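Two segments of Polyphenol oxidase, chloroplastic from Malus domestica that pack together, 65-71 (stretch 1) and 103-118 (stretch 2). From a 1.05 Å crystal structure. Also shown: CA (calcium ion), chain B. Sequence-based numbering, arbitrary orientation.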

# COMPACT_ATOMS: atom_id res chain seq x y z
N ASP A 65 -6.42 -4.44 -4.41
CA ASP A 65 -5.98 -3.28 -5.17
C ASP A 65 -5.50 -2.19 -4.21
O ASP A 65 -5.97 -2.09 -3.07
CB ASP A 65 -7.09 -2.77 -6.08
CG ASP A 65 -7.56 -3.82 -7.09
OD1 ASP A 65 -6.78 -4.74 -7.45
OD2 ASP A 65 -8.71 -3.72 -7.53
N VAL A 66 -4.56 -1.39 -4.68
CA VAL A 66 -3.91 -0.37 -3.87
C VAL A 66 -4.11 0.99 -4.53
O VAL A 66 -3.84 1.14 -5.73
CB VAL A 66 -2.41 -0.66 -3.72
CG1 VAL A 66 -1.76 0.36 -2.78
CG2 VAL A 66 -2.18 -2.08 -3.22
N TYR A 67 -4.56 1.96 -3.74
CA TYR A 67 -4.77 3.33 -4.19
C TYR A 67 -4.04 4.29 -3.25
O TYR A 67 -3.77 3.97 -2.09
CB TYR A 67 -6.27 3.69 -4.22
CG TYR A 67 -7.07 2.91 -5.23
CD1 TYR A 67 -7.40 1.58 -5.00
CD2 TYR A 67 -7.50 3.50 -6.40
CE1 TYR A 67 -8.13 0.87 -5.93
CE2 TYR A 67 -8.23 2.80 -7.33
CZ TYR A 67 -8.53 1.47 -7.10
OH TYR A 67 -9.27 0.76 -8.02
N VAL A 68 -3.75 5.48 -3.76
CA VAL A 68 -3.09 6.52 -2.97
C VAL A 68 -3.86 7.82 -3.14
O VAL A 68 -4.34 8.13 -4.23
CB VAL A 68 -1.62 6.68 -3.41
CG1 VAL A 68 -0.93 7.81 -2.65
CG2 VAL A 68 -0.86 5.39 -3.19
N ASN A 69 -3.94 8.61 -2.07
CA ASN A 69 -4.50 9.95 -2.17
C ASN A 69 -3.74 10.91 -1.27
O ASN A 69 -3.03 10.50 -0.36
CB ASN A 69 -6.03 10.02 -1.91
CG ASN A 69 -6.43 9.75 -0.46
OD1 ASN A 69 -6.75 8.62 -0.10
ND2 ASN A 69 -6.48 10.80 0.36
N ASP A 70 -3.94 12.20 -1.55
CA ASP A 70 -3.33 13.28 -0.80
C ASP A 70 -3.87 13.26 0.63
O ASP A 70 -5.09 13.24 0.85
CB ASP A 70 -3.66 14.58 -1.52
CG ASP A 70 -2.96 15.80 -0.96
OD1 ASP A 70 -3.08 16.05 0.27
OD2 ASP A 70 -2.34 16.55 -1.75
N VAL A 71 -2.96 13.29 1.60
CA VAL A 71 -3.30 13.21 3.01
C VAL A 71 -4.23 14.34 3.47
O VAL A 71 -4.93 14.19 4.47
CB VAL A 71 -2.01 13.16 3.85
CG1 VAL A 71 -1.27 14.49 3.79
CG2 VAL A 71 -2.30 12.72 5.28
N ILE A 103 5.54 -9.95 -0.57
CA ILE A 103 5.70 -8.51 -0.51
C ILE A 103 5.19 -7.95 -1.83
O ILE A 103 5.17 -8.64 -2.85
CB ILE A 103 7.20 -8.19 -0.29
CG1 ILE A 103 7.47 -6.70 -0.03
CG2 ILE A 103 8.01 -8.66 -1.47
CD1 ILE A 103 8.77 -6.51 0.70
N LEU A 104 4.75 -6.69 -1.80
CA LEU A 104 4.39 -5.97 -3.01
C LEU A 104 5.08 -4.62 -2.98
O LEU A 104 4.98 -3.92 -1.97
CB LEU A 104 2.87 -5.78 -3.12
CG LEU A 104 2.38 -5.05 -4.37
CD1 LEU A 104 2.58 -5.87 -5.63
CD2 LEU A 104 0.93 -4.61 -4.22
N ARG A 105 5.74 -4.26 -4.07
CA ARG A 105 6.40 -2.96 -4.19
C ARG A 105 5.84 -2.21 -5.39
O ARG A 105 5.79 -2.76 -6.50
CB ARG A 105 7.91 -3.11 -4.34
CG ARG A 105 8.57 -3.77 -3.16
CD ARG A 105 10.09 -3.72 -3.27
NE ARG A 105 10.76 -4.42 -2.17
CZ ARG A 105 10.97 -5.73 -2.12
NH1 ARG A 105 10.56 -6.50 -3.12
NH2 ARG A 105 11.58 -6.28 -1.08
N LEU A 106 5.43 -0.96 -5.16
CA LEU A 106 4.78 -0.14 -6.18
C LEU A 106 5.50 1.21 -6.31
O LEU A 106 5.78 1.87 -5.31
CB LEU A 106 3.32 0.12 -5.81
CG LEU A 106 2.46 -1.13 -5.60
CD1 LEU A 106 1.04 -0.72 -5.20
CD2 LEU A 106 2.43 -1.98 -6.85
N GLY A 107 5.77 1.63 -7.54
CA GLY A 107 6.40 2.94 -7.73
C GLY A 107 5.42 4.08 -7.52
O GLY A 107 4.29 4.06 -8.05
N LEU A 108 5.85 5.10 -6.77
CA LEU A 108 5.01 6.25 -6.44
C LEU A 108 5.43 7.57 -7.08
O LEU A 108 4.66 8.52 -6.99
CB LEU A 108 4.98 6.49 -4.93
CG LEU A 108 4.35 5.42 -4.07
CD1 LEU A 108 4.31 5.95 -2.65
CD2 LEU A 108 2.95 5.04 -4.55
N THR A 109 6.62 7.68 -7.66
CA THR A 109 7.12 9.00 -8.03
C THR A 109 6.17 9.72 -9.00
O THR A 109 5.78 10.87 -8.76
CB THR A 109 8.55 8.89 -8.57
OG1 THR A 109 9.39 8.47 -7.49
CG2 THR A 109 9.03 10.23 -9.12
N ASP A 110 5.79 9.06 -10.09
CA ASP A 110 4.87 9.71 -11.03
C ASP A 110 3.50 9.93 -10.39
O ASP A 110 2.86 10.97 -10.62
CB ASP A 110 4.72 8.87 -12.30
CG ASP A 110 6.00 8.77 -13.10
OD1 ASP A 110 6.73 9.78 -13.20
OD2 ASP A 110 6.28 7.67 -13.63
N LEU A 111 3.02 8.95 -9.63
CA LEU A 111 1.71 9.08 -9.00
C LEU A 111 1.65 10.33 -8.13
O LEU A 111 0.65 11.07 -8.17
CB LEU A 111 1.41 7.82 -8.19
CG LEU A 111 -0.00 7.69 -7.61
CD1 LEU A 111 -0.36 6.24 -7.34
CD2 LEU A 111 -0.16 8.48 -6.31
N LEU A 112 2.69 10.58 -7.32
CA LEU A 112 2.65 11.74 -6.44
C LEU A 112 2.59 13.03 -7.23
O LEU A 112 1.95 14.00 -6.82
CB LEU A 112 3.84 11.73 -5.49
CG LEU A 112 3.87 10.56 -4.51
CD1 LEU A 112 5.09 10.64 -3.61
CD2 LEU A 112 2.57 10.44 -3.70
N GLU A 113 3.28 13.08 -8.37
CA GLU A 113 3.20 14.26 -9.24
C GLU A 113 1.79 14.42 -9.80
O GLU A 113 1.26 15.54 -9.86
CB GLU A 113 4.22 14.13 -10.37
CG GLU A 113 4.30 15.35 -11.27
CD GLU A 113 5.32 15.18 -12.38
OE1 GLU A 113 6.15 14.24 -12.30
OE2 GLU A 113 5.31 15.99 -13.33
N GLU A 114 1.17 13.32 -10.21
CA GLU A 114 -0.16 13.37 -10.82
C GLU A 114 -1.23 13.80 -9.83
O GLU A 114 -2.13 14.57 -10.17
CB GLU A 114 -0.49 12.02 -11.44
CG GLU A 114 0.37 11.72 -12.64
CD GLU A 114 0.41 10.25 -12.99
OE1 GLU A 114 -0.51 9.52 -12.57
OE2 GLU A 114 1.37 9.83 -13.67
N ILE A 115 -1.15 13.31 -8.59
CA ILE A 115 -2.12 13.72 -7.58
C ILE A 115 -1.75 15.03 -6.92
O ILE A 115 -2.53 15.56 -6.13
CB ILE A 115 -2.41 12.63 -6.54
CG1 ILE A 115 -1.22 12.38 -5.62
CG2 ILE A 115 -2.85 11.36 -7.23
CD1 ILE A 115 -1.55 11.51 -4.42
N GLU A 116 -0.57 15.57 -7.24
CA GLU A 116 -0.10 16.86 -6.72
C GLU A 116 0.12 16.84 -5.21
O GLU A 116 -0.26 17.76 -4.49
CB GLU A 116 -0.99 18.01 -7.18
CG GLU A 116 -1.11 18.09 -8.69
CD GLU A 116 -1.85 19.32 -9.16
OE1 GLU A 116 -3.02 19.49 -8.78
OE2 GLU A 116 -1.25 20.12 -9.90
N ALA A 117 0.77 15.78 -4.74
CA ALA A 117 1.12 15.58 -3.34
C ALA A 117 2.63 15.63 -3.10
O ALA A 117 3.09 15.22 -2.03
CB ALA A 117 0.54 14.26 -2.83
N GLU A 118 3.41 16.12 -4.07
CA GLU A 118 4.86 16.05 -3.97
C GLU A 118 5.41 16.85 -2.81
O GLU A 118 6.53 16.60 -2.37
CB GLU A 118 5.52 16.57 -5.25
CG GLU A 118 5.40 15.67 -6.46
CD GLU A 118 5.98 16.32 -7.71
OE1 GLU A 118 5.32 17.24 -8.24
OE2 GLU A 118 7.08 15.93 -8.15
CA CA B . -1.49 18.00 0.07
O HOH W 1 -3.51 17.16 -4.10
O HOH W 2 -0.49 18.84 -1.97
O HOH W 3 -0.94 20.37 0.50

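A strand that lies against a helix usually does so with one face, and its alternation of side chains decides which residues can take part. The segment 65–71 of this apple polyphenol oxidase is a compact example. Val66, Val68 and Asp70 direct their CA-to-CB bonds toward the second segment, whereas Asp65, Tyr67 and Asn69 direct theirs away. No hydrogen bond crosses directly between the two segments, so the 370 Å² buried between them depends chiefly on the fit of apolar side chains, supplemented at one end by water and a calcium ion.

Val66 and Val68 share the t rotamer, with chi1 of -176° and 177°, but meet different surroundings. Val66 faces the strand 103–107, where Leu104 and Leu106 also point toward it. The leucines reach it from different rotamers: Leu104, with chi1 t and chi2 p, brings CD2 to 4.1 Å from Val66 CG2, while Leu106, with chi1 m and chi2 t, places CD1 3.8 Å from Val66 CB. Two residues further on, Val68 has the largest area covered by the other segment. Its CB is 3.7 Å from CD2 of Leu111, which extends from the helix with both chi angles t. Its two methyl groups find separate neighbours: CG2 lies 4.1 Å from Leu108 CD2, and CG1 lies 4.1 Å from Ile115 CD1. A branched residue so placed fills the space between several longer side chains without having to extend itself.

Leu108 and Leu112 show how a rotamer can compensate for an indirect starting direction. Both CA-to-CB bonds point sideways, yet the m,t conformation brings the end of each side chain nearer to the strand. They are one helical turn apart, linked by the backbone hydrogen bond from Leu112 N to Leu108 O at 2.9 Å. Ile115 has chi1 p and chi2 t; in this conformation its CD1 reaches past Val68 to the strand backbone, 3.8 Å from Asp70 N. Apolar packing thus extends to the main chain itself.

At Asp70 the character of the contact changes. Its t rotamer carries the carboxylate toward the segment that leaves the helix, where Glu116 adopts positive phi (65°) and the chain turns. Asp70 OD2 lies 3.8 Å from Ala117 CB, and here the backbones come closest in register: the CA atoms of Asp70 and Ala117 are 5.6 Å apart, against 8.1 Å for those of Val68 and Leu111. The carboxylate binds calcium through both oxygens, OD1 and OD2 each lying 2.5 Å from the ion. Water then makes the polar links that the protein atoms do not make directly. Water 1 lies 2.7 Å from Asp70 OD2 and 2.8 Å from Ile115 O, while water 2, coordinated to calcium at 2.4 Å from its oxygen, donates a hydrogen bond to Glu116 O at 2.8 Å. The general lesson is that a single strand face can combine apolar packing with a hydrated metal site.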